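PDB 3L0R: cystatin-2 from Ornithodoros moubata, which inhibits a broad range of mammalian cathepsins, both endopeptidases and exopeptidases, and may mimic host cystatins to interfere with their control of proteolysis. Local coordinates for residues H22-S27 with T104-E109; E43-V48 with N53-I58. All blocks are in the same frame, centred on the assembly; numbering follows the deposited sequence.

Contact 1: residues H22-S27 with T104-E109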
ATOM      1  N   HIS A  22      -2.186  -3.072   0.085  1.00 50.46           N
ATOM      2  CA  HIS A  22      -1.995  -4.017   1.158  1.00 51.51           C
ATOM      3  C   HIS A  22      -0.567  -4.517   1.219  1.00 52.88           C
ATOM      4  O   HIS A  22       0.003  -4.650   2.305  1.00 54.20           O
ATOM      5  CB  HIS A  22      -2.950  -5.191   0.989  1.00 52.94           C
ATOM      6  CG  HIS A  22      -4.333  -4.916   1.495  1.00 52.38           C
ATOM      7  ND1 HIS A  22      -4.620  -4.789   2.835  1.00 52.11           N
ATOM      8  CD2 HIS A  22      -5.507  -4.756   0.842  1.00 51.36           C
ATOM      9  CE1 HIS A  22      -5.915  -4.568   2.985  1.00 54.32           C
ATOM     10  NE2 HIS A  22      -6.475  -4.547   1.791  1.00 52.52           N
ATOM     11  N   PHE A  23       0.012  -4.800   0.058  1.00 53.54           N
ATOM     12  CA  PHE A  23       1.397  -5.244  -0.019  1.00 55.16           C
ATOM     13  C   PHE A  23       2.310  -4.225   0.648  1.00 54.76           C
ATOM     14  O   PHE A  23       3.162  -4.574   1.446  1.00 56.20           O
ATOM     15  CB  PHE A  23       1.843  -5.484  -1.476  1.00 55.67           C
ATOM     16  CG  PHE A  23       3.336  -5.557  -1.634  1.00 57.49           C
ATOM     17  CD1 PHE A  23       4.036  -6.718  -1.267  1.00 59.09           C
ATOM     18  CD2 PHE A  23       4.057  -4.454  -2.103  1.00 55.32           C
ATOM     19  CE1 PHE A  23       5.421  -6.776  -1.386  1.00 60.74           C
ATOM     20  CE2 PHE A  23       5.442  -4.500  -2.212  1.00 56.84           C
ATOM     21  CZ  PHE A  23       6.127  -5.663  -1.862  1.00 60.44           C
ATOM     22  N   ALA A  24       2.111  -2.959   0.322  1.00 54.09           N
ATOM     23  CA  ALA A  24       2.982  -1.901   0.816  1.00 54.54           C
ATOM     24  C   ALA A  24       2.769  -1.649   2.312  1.00 54.81           C
ATOM     25  O   ALA A  24       3.726  -1.372   3.052  1.00 56.54           O
ATOM     26  CB  ALA A  24       2.756  -0.622   0.016  1.00 53.41           C
ATOM     27  N   THR A  25       1.520  -1.753   2.750  1.00 55.85           N
ATOM     28  CA  THR A  25       1.161  -1.452   4.130  1.00 54.60           C
ATOM     29  C   THR A  25       1.568  -2.577   5.084  1.00 55.00           C
ATOM     30  O   THR A  25       2.106  -2.324   6.176  1.00 54.78           O
ATOM     31  CB  THR A  25      -0.348  -1.141   4.230  1.00 54.14           C
ATOM     32  OG1 THR A  25      -0.613   0.048   3.472  1.00 54.95           O
ATOM     33  CG2 THR A  25      -0.794  -0.917   5.666  1.00 53.26           C
ATOM     34  N   SER A  26       1.313  -3.815   4.666  1.00 55.73           N
ATOM     35  CA  SER A  26       1.619  -4.999   5.461  1.00 56.47           C
ATOM     36  C   SER A  26       3.125  -5.063   5.750  1.00 56.95           C
ATOM     37  O   SER A  26       3.611  -5.793   6.617  1.00 57.51           O
ATOM     38  CB  SER A  26       1.184  -6.244   4.679  1.00 58.14           C
ATOM     39  OG  SER A  26       2.070  -6.565   3.605  1.00 59.47           O
ATOM     40  N   SER A  27       3.845  -4.263   4.999  1.00 56.66           N
ATOM     41  CA  SER A  27       5.260  -4.366   4.918  1.00 58.29           C
ATOM     42  C   SER A  27       5.913  -3.357   5.886  1.00 57.69           C
ATOM     43  O   SER A  27       7.127  -3.376   6.097  1.00 58.36           O
ATOM     44  CB  SER A  27       5.604  -4.081   3.462  1.00 59.52           C
ATOM     45  OG  SER A  27       6.967  -4.090   3.278  1.00 62.29           O
ATOM     46  N   THR A 104       9.463   1.622  -2.654  1.00 55.35           N
ATOM     47  CA  THR A 104      10.438   2.707  -2.823  1.00 57.94           C
ATOM     48  C   THR A 104      10.381   3.699  -1.654  1.00 57.50           C
ATOM     49  O   THR A 104      11.412   4.112  -1.142  1.00 60.98           O
ATOM     50  CB  THR A 104      10.224   3.441  -4.144  1.00 59.65           C
ATOM     51  OG1 THR A 104      10.264   2.486  -5.206  1.00 60.93           O
ATOM     52  CG2 THR A 104      11.314   4.475  -4.370  1.00 65.07           C
ATOM     53  N   SER A 105       9.171   4.070  -1.243  1.00 54.10           N
ATOM     54  CA  SER A 105       8.971   5.025  -0.163  1.00 54.16           C
ATOM     55  C   SER A 105       7.578   4.841   0.388  1.00 51.33           C
ATOM     56  O   SER A 105       6.682   4.376  -0.303  1.00 50.19           O
ATOM     57  CB  SER A 105       9.189   6.482  -0.626  1.00 57.75           C
ATOM     58  OG  SER A 105       8.268   6.898  -1.628  1.00 56.40           O
ATOM     59  N   TYR A 106       7.403   5.191   1.649  1.00 52.18           N
ATOM     60  CA  TYR A 106       6.123   5.075   2.305  1.00 51.38           C
ATOM     61  C   TYR A 106       6.062   6.213   3.311  1.00 54.08           C
ATOM     62  O   TYR A 106       6.789   6.221   4.312  1.00 56.32           O
ATOM     63  CB  TYR A 106       5.995   3.702   2.973  1.00 50.86           C
ATOM     64  CG  TYR A 106       4.588   3.325   3.368  1.00 50.64           C
ATOM     65  CD1 TYR A 106       3.909   2.299   2.704  1.00 50.99           C
ATOM     66  CD2 TYR A 106       3.950   3.952   4.433  1.00 52.81           C
ATOM     67  CE1 TYR A 106       2.616   1.920   3.077  1.00 51.48           C
ATOM     68  CE2 TYR A 106       2.662   3.576   4.824  1.00 54.33           C
ATOM     69  CZ  TYR A 106       1.999   2.568   4.141  1.00 54.14           C
ATOM     70  OH  TYR A 106       0.731   2.215   4.534  1.00 56.66           O
ATOM     71  N   ARG A 107       5.199   7.184   3.025  1.00 54.99           N
ATOM     72  CA  ARG A 107       5.232   8.461   3.726  1.00 58.48           C
ATOM     73  C   ARG A 107       3.854   8.855   4.207  1.00 60.05           C
ATOM     74  O   ARG A 107       2.936   9.071   3.406  1.00 60.02           O
ATOM     75  CB  ARG A 107       5.856   9.557   2.844  1.00 61.40           C
ATOM     76  CG  ARG A 107       7.252   9.207   2.367  1.00 61.19           C
ATOM     77  CD  ARG A 107       7.971  10.353   1.699  1.00 67.25           C
ATOM     78  NE  ARG A 107       9.285   9.888   1.246  1.00 70.13           N
ATOM     79  CZ  ARG A 107       9.836  10.170   0.068  1.00 71.00           C
ATOM     80  NH1 ARG A 107       9.207  10.952  -0.792  1.00 73.35           N
ATOM     81  NH2 ARG A 107      11.024   9.675  -0.244  1.00 71.74           N
ATOM     82  N   CYS A 108       3.715   8.946   5.526  1.00 62.48           N
ATOM     83  CA  CYS A 108       2.436   9.285   6.108  1.00 65.46           C
ATOM     84  C   CYS A 108       2.355  10.717   6.602  1.00 71.86           C
ATOM     85  O   CYS A 108       3.088  11.139   7.489  1.00 74.60           O
ATOM     86  CB  CYS A 108       2.041   8.283   7.182  1.00 65.43           C
ATOM     87  SG  CYS A 108       2.101   6.617   6.555  1.00 59.47           S
ATOM     88  N   GLU A 109       1.458  11.458   5.958  1.00 75.99           N
ATOM     89  CA  GLU A 109       0.991  12.759   6.411  1.00 83.94           C
ATOM     90  C   GLU A 109       0.422  12.582   7.810  1.00 87.02           C
ATOM     91  O   GLU A 109       0.768  13.343   8.720  1.00 91.96           O
ATOM     92  CB  GLU A 109      -0.098  13.269   5.455  1.00 87.52           C
ATOM     93  CG  GLU A 109      -0.936  14.429   5.988  1.00 97.34           C
ATOM     94  CD  GLU A 109      -2.317  14.498   5.348  1.00103.46           C
ATOM     95  OE1 GLU A 109      -2.405  14.266   4.121  1.00103.92           O
ATOM     96  OE2 GLU A 109      -3.307  14.780   6.067  1.00108.06           O
TER

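Contact 2: residues E43-V48 with N53-I58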
ATOM      1  N   GLU A  43      -6.178   7.663  -4.272  1.00 52.56           N
ATOM      2  CA  GLU A  43      -5.600   8.159  -5.504  1.00 53.49           C
ATOM      3  C   GLU A  43      -4.477   7.252  -6.004  1.00 51.45           C
ATOM      4  O   GLU A  43      -3.730   6.697  -5.200  1.00 50.26           O
ATOM      5  CB  GLU A  43      -5.138   9.605  -5.292  1.00 55.97           C
ATOM      6  CG  GLU A  43      -4.280  10.143  -6.408  1.00 58.62           C
ATOM      7  CD  GLU A  43      -4.004  11.633  -6.297  1.00 62.97           C
ATOM      8  OE1 GLU A  43      -4.369  12.264  -5.251  1.00 65.69           O
ATOM      9  OE2 GLU A  43      -3.434  12.157  -7.293  1.00 65.18           O
ATOM     10  N   VAL A  44      -4.387   7.087  -7.333  1.00 51.49           N
ATOM     11  CA  VAL A  44      -3.365   6.226  -7.963  1.00 49.82           C
ATOM     12  C   VAL A  44      -2.734   6.870  -9.213  1.00 50.82           C
ATOM     13  O   VAL A  44      -3.428   7.408 -10.065  1.00 52.39           O
ATOM     14  CB  VAL A  44      -3.925   4.814  -8.335  1.00 49.40           C
ATOM     15  CG1 VAL A  44      -2.859   3.955  -9.036  1.00 47.15           C
ATOM     16  CG2 VAL A  44      -4.444   4.103  -7.102  1.00 48.45           C
ATOM     17  N   GLU A  45      -1.410   6.801  -9.298  1.00 49.96           N
ATOM     18  CA  GLU A  45      -0.661   7.298 -10.438  1.00 51.42           C
ATOM     19  C   GLU A  45       0.401   6.277 -10.782  1.00 49.80           C
ATOM     20  O   GLU A  45       1.057   5.715  -9.890  1.00 48.23           O
ATOM     21  CB  GLU A  45       0.004   8.642 -10.138  1.00 54.07           C
ATOM     22  CG  GLU A  45      -0.971   9.791  -9.981  1.00 58.38           C
ATOM     23  CD  GLU A  45      -0.374  10.929  -9.173  1.00 64.47           C
ATOM     24  OE1 GLU A  45      -0.372  10.824  -7.903  1.00 64.80           O
ATOM     25  OE2 GLU A  45       0.076  11.919  -9.813  1.00 66.60           O
ATOM     26  N   THR A  46       0.562   6.033 -12.081  1.00 50.32           N
ATOM     27  CA  THR A  46       1.547   5.060 -12.557  1.00 48.91           C
ATOM     28  C   THR A  46       2.559   5.735 -13.449  1.00 50.40           C
ATOM     29  O   THR A  46       2.261   6.750 -14.090  1.00 53.07           O
ATOM     30  CB  THR A  46       0.875   3.879 -13.290  1.00 49.29           C
ATOM     31  OG1 THR A  46       0.046   4.366 -14.367  1.00 50.67           O
ATOM     32  CG2 THR A  46       0.025   3.097 -12.307  1.00 48.39           C
ATOM     33  N   GLN A  47       3.763   5.185 -13.470  1.00 49.47           N
ATOM     34  CA  GLN A  47       4.844   5.742 -14.248  1.00 51.03           C
ATOM     35  C   GLN A  47       5.587   4.574 -14.863  1.00 50.79           C
ATOM     36  O   GLN A  47       5.973   3.637 -14.153  1.00 50.18           O
ATOM     37  CB  GLN A  47       5.789   6.551 -13.353  1.00 51.63           C
ATOM     38  CG  GLN A  47       6.956   7.226 -14.089  1.00 54.13           C
ATOM     39  CD  GLN A  47       7.916   7.915 -13.139  1.00 56.80           C
ATOM     40  OE1 GLN A  47       8.415   7.303 -12.193  1.00 57.17           O
ATOM     41  NE2 GLN A  47       8.175   9.195 -13.380  1.00 59.49           N
ATOM     42  N   VAL A  48       5.795   4.644 -16.174  1.00 52.35           N
ATOM     43  CA  VAL A  48       6.532   3.630 -16.910  1.00 52.24           C
ATOM     44  C   VAL A  48       8.028   3.928 -16.846  1.00 52.87           C
ATOM     45  O   VAL A  48       8.489   4.929 -17.386  1.00 54.96           O
ATOM     46  CB  VAL A  48       6.086   3.587 -18.406  1.00 55.29           C
ATOM     47  CG1 VAL A  48       6.893   2.534 -19.211  1.00 55.10           C
ATOM     48  CG2 VAL A  48       4.576   3.379 -18.517  1.00 54.61           C
ATOM     49  N   ASN A  53       6.229   2.101 -11.838  1.00 55.70           N
ATOM     50  CA  ASN A  53       6.039   2.711 -10.537  1.00 54.54           C
ATOM     51  C   ASN A  53       4.563   2.913 -10.261  1.00 53.55           C
ATOM     52  O   ASN A  53       3.827   3.382 -11.137  1.00 54.21           O
ATOM     53  CB  ASN A  53       6.745   4.053 -10.450  1.00 54.79           C
ATOM     54  CG  ASN A  53       8.217   3.911 -10.271  1.00 56.75           C
ATOM     55  OD1 ASN A  53       8.689   3.026  -9.546  1.00 57.36           O
ATOM     56  ND2 ASN A  53       8.973   4.782 -10.932  1.00 56.10           N
ATOM     57  N   TYR A  54       4.136   2.541  -9.053  1.00 52.61           N
ATOM     58  CA  TYR A  54       2.752   2.779  -8.590  1.00 51.29           C
ATOM     59  C   TYR A  54       2.839   3.703  -7.419  1.00 51.08           C
ATOM     60  O   TYR A  54       3.526   3.402  -6.434  1.00 51.47           O
ATOM     61  CB  TYR A  54       2.060   1.486  -8.174  1.00 50.28           C
ATOM     62  CG  TYR A  54       1.911   0.515  -9.327  1.00 51.45           C
ATOM     63  CD1 TYR A  54       0.740   0.496 -10.095  1.00 51.93           C
ATOM     64  CD2 TYR A  54       2.951  -0.368  -9.672  1.00 49.88           C
ATOM     65  CE1 TYR A  54       0.592  -0.387 -11.168  1.00 52.40           C
ATOM     66  CE2 TYR A  54       2.819  -1.244 -10.724  1.00 50.29           C
ATOM     67  CZ  TYR A  54       1.642  -1.246 -11.470  1.00 53.79           C
ATOM     68  OH  TYR A  54       1.503  -2.105 -12.518  1.00 56.52           O
ATOM     69  N   LYS A  55       2.196   4.861  -7.566  1.00 51.32           N
ATOM     70  CA  LYS A  55       2.059   5.831  -6.488  1.00 50.68           C
ATOM     71  C   LYS A  55       0.615   5.830  -5.918  1.00 50.51           C
ATOM     72  O   LYS A  55      -0.341   6.296  -6.549  1.00 50.86           O
ATOM     73  CB  LYS A  55       2.520   7.213  -6.953  1.00 51.61           C
ATOM     74  CG  LYS A  55       2.311   8.317  -5.915  1.00 52.39           C
ATOM     75  CD  LYS A  55       3.475   9.261  -5.868  1.00 53.99           C
ATOM     76  CE  LYS A  55       3.457  10.222  -7.016  1.00 56.95           C
ATOM     77  NZ  LYS A  55       4.779  10.861  -7.158  1.00 58.51           N
ATOM     78  N   LEU A  56       0.480   5.296  -4.709  1.00 49.76           N
ATOM     79  CA  LEU A  56      -0.819   5.148  -4.076  1.00 49.76           C
ATOM     80  C   LEU A  56      -0.963   6.057  -2.865  1.00 49.86           C
ATOM     81  O   LEU A  56      -0.139   6.012  -1.933  1.00 50.00           O
ATOM     82  CB  LEU A  56      -1.050   3.689  -3.671  1.00 49.46           C
ATOM     83  CG  LEU A  56      -0.480   2.609  -4.612  1.00 50.77           C
ATOM     84  CD1 LEU A  56      -0.438   1.276  -3.908  1.00 49.75           C
ATOM     85  CD2 LEU A  56      -1.264   2.507  -5.942  1.00 51.83           C
ATOM     86  N   THR A  57      -1.990   6.903  -2.917  1.00 49.88           N
ATOM     87  CA  THR A  57      -2.420   7.710  -1.812  1.00 50.50           C
ATOM     88  C   THR A  57      -3.563   6.916  -1.153  1.00 50.98           C
ATOM     89  O   THR A  57      -4.608   6.637  -1.761  1.00 50.92           O
ATOM     90  CB  THR A  57      -2.873   9.117  -2.292  1.00 52.71           C
ATOM     91  OG1 THR A  57      -1.849   9.690  -3.111  1.00 52.85           O
ATOM     92  CG2 THR A  57      -3.132  10.059  -1.123  1.00 53.41           C
ATOM     93  N   ILE A  58      -3.315   6.507   0.085  1.00 50.97           N
ATOM     94  CA  ILE A  58      -4.191   5.589   0.796  1.00 51.95           C
ATOM     95  C   ILE A  58      -4.454   6.066   2.210  1.00 53.00           C
ATOM     96  O   ILE A  58      -3.668   6.838   2.778  1.00 53.66           O
ATOM     97  CB  ILE A  58      -3.599   4.161   0.862  1.00 50.49           C
ATOM     98  CG1 ILE A  58      -2.460   4.102   1.885  1.00 50.69           C
ATOM     99  CG2 ILE A  58      -3.153   3.683  -0.560  1.00 50.75           C
ATOM    100  CD1 ILE A  58      -1.412   3.015   1.629  1.00 48.86           C
TER
HETATM  101  O   HOH W   1      -1.157   8.914  -5.555  1.00 47.75           O

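Contact 1: residues H22-S27 with T104-E109
Tyr106 reaches from strand 100-108 to the last turn of helix 15-25, where its hydroxyl meets that of Thr25: Tyr106 OH donates to Thr25 OG1 over 2.8 Å. The ring stands with CG anti to the backbone N (chi1 -164°), which carries the phenol off the strand toward the helix, and OG1 lies at the ring edge, near its plane. Also in plane at the edge is the methyl of Ala24, with Ala24 CB 4.0 Å from Tyr106 CE1. The carbonyl of the same residue comes obliquely to the ring, Ala24 O lying 3.5 Å from Tyr106 CE1, and accepts a hydrogen bond from the side-chain amide of Gln28. Thr25 has chi1 of -64°, a setting that places OG1 beside its own N and lets it also bond to Ala21 O, one turn back.

This packed side is completed by the rest of the sheet: Ile58 and Ile60 touch both Thr25 and Tyr106, while Cys88 and Ala90 on strand 86-95 touch the Tyr106 side chain. It is the cystatin arrangement, a helix lying across a curved antiparallel sheet. The other side of the contact is looser. Ser26 CB turns away from the strand, Ser27, Arg107 and Glu109 are exposed and take no part in the contact, and Cys108 is tied to Cys88 by a disulfide. Only 127 Å² is buried between the segments. With so little area, the chemistry implies a precise rather than extensive join: the phenol proton goes to Thr25 OG1, which, in a buried residue, would give its own to Ala21 O, with no charge involved.

Contact 2: residues E43-V48 with N53-I58
Asn53 faces Gln47 across the hairpin, and their side-chain amides join directly: Asn53 ND2 donates to Gln47 OE1 over 2.9 Å, in the plane of the acceptor carbonyl. The two amide planes are 50° apart, yet Gln47 OE1 stays close to the plane of the donor. Gln47 runs out extended, CG anti to its N (chi1 -178°), which brings OE1 alongside Asn53, while NE2 bonds to Gly5 O. With an alanine here, Asn53 ND2 and the Gly5 carbonyl would probably both lose this side-chain partner.

Glu45 and Lys55 form the next hydrogen-bonded pair, with Lys55 N 2.7 Å from Glu45 O and the bond nearly straight. This is the antiparallel hairpin of strands 34-48 and 52-66; the QxVxG signature of cystatins begins at Gln47, at the end of the first strand, and runs into the turn; in related inhibitors this loop enters the protease's active-site cleft.

Side by side, Glu45 and Lys55 do not form a salt bridge, for Glu45 OE1 and Lys55 NZ are 5.2 Å apart. Glu45 OE2 pairs with Arg9, and the lysine, bent at chi2 and chi3, makes a cation-pi contact with Trp7. A water lies 3.1 Å from Glu45 OE1 and 2.7 Å from Thr57 OG1. On the opposite face, Leu56 CD2 packs 3.7 Å from Val44 CG2, and Thr46 CG2 lies 3.5 Å from Tyr54 CD1, oblique to the ring; Val44 and Tyr54 also touch Phe17 of helix 15-25.

Helix and sheet meet in contact 1, whereas contact 2 zips two neighbouring strands of that same sheet. The first is a small buried meeting through three residues; the second, about four times larger in area, is partly buried and has two unlike faces. Its polar face, with Glu43, Glu45 and Lys55, bears charges and a water, while the face of Val44, Tyr54 and Leu56 turns to the helix. The two adjoin at Ile58, whose CD1 lies 3.6 Å from Thr25 OG1 and 3.7 Å from Tyr106 OH. Repeated backbone bonds build the hairpin, whereas in contact 1 one side-chain hydrogen bond and the packing of Ala24 join the last turn of the helix to an outermost strand.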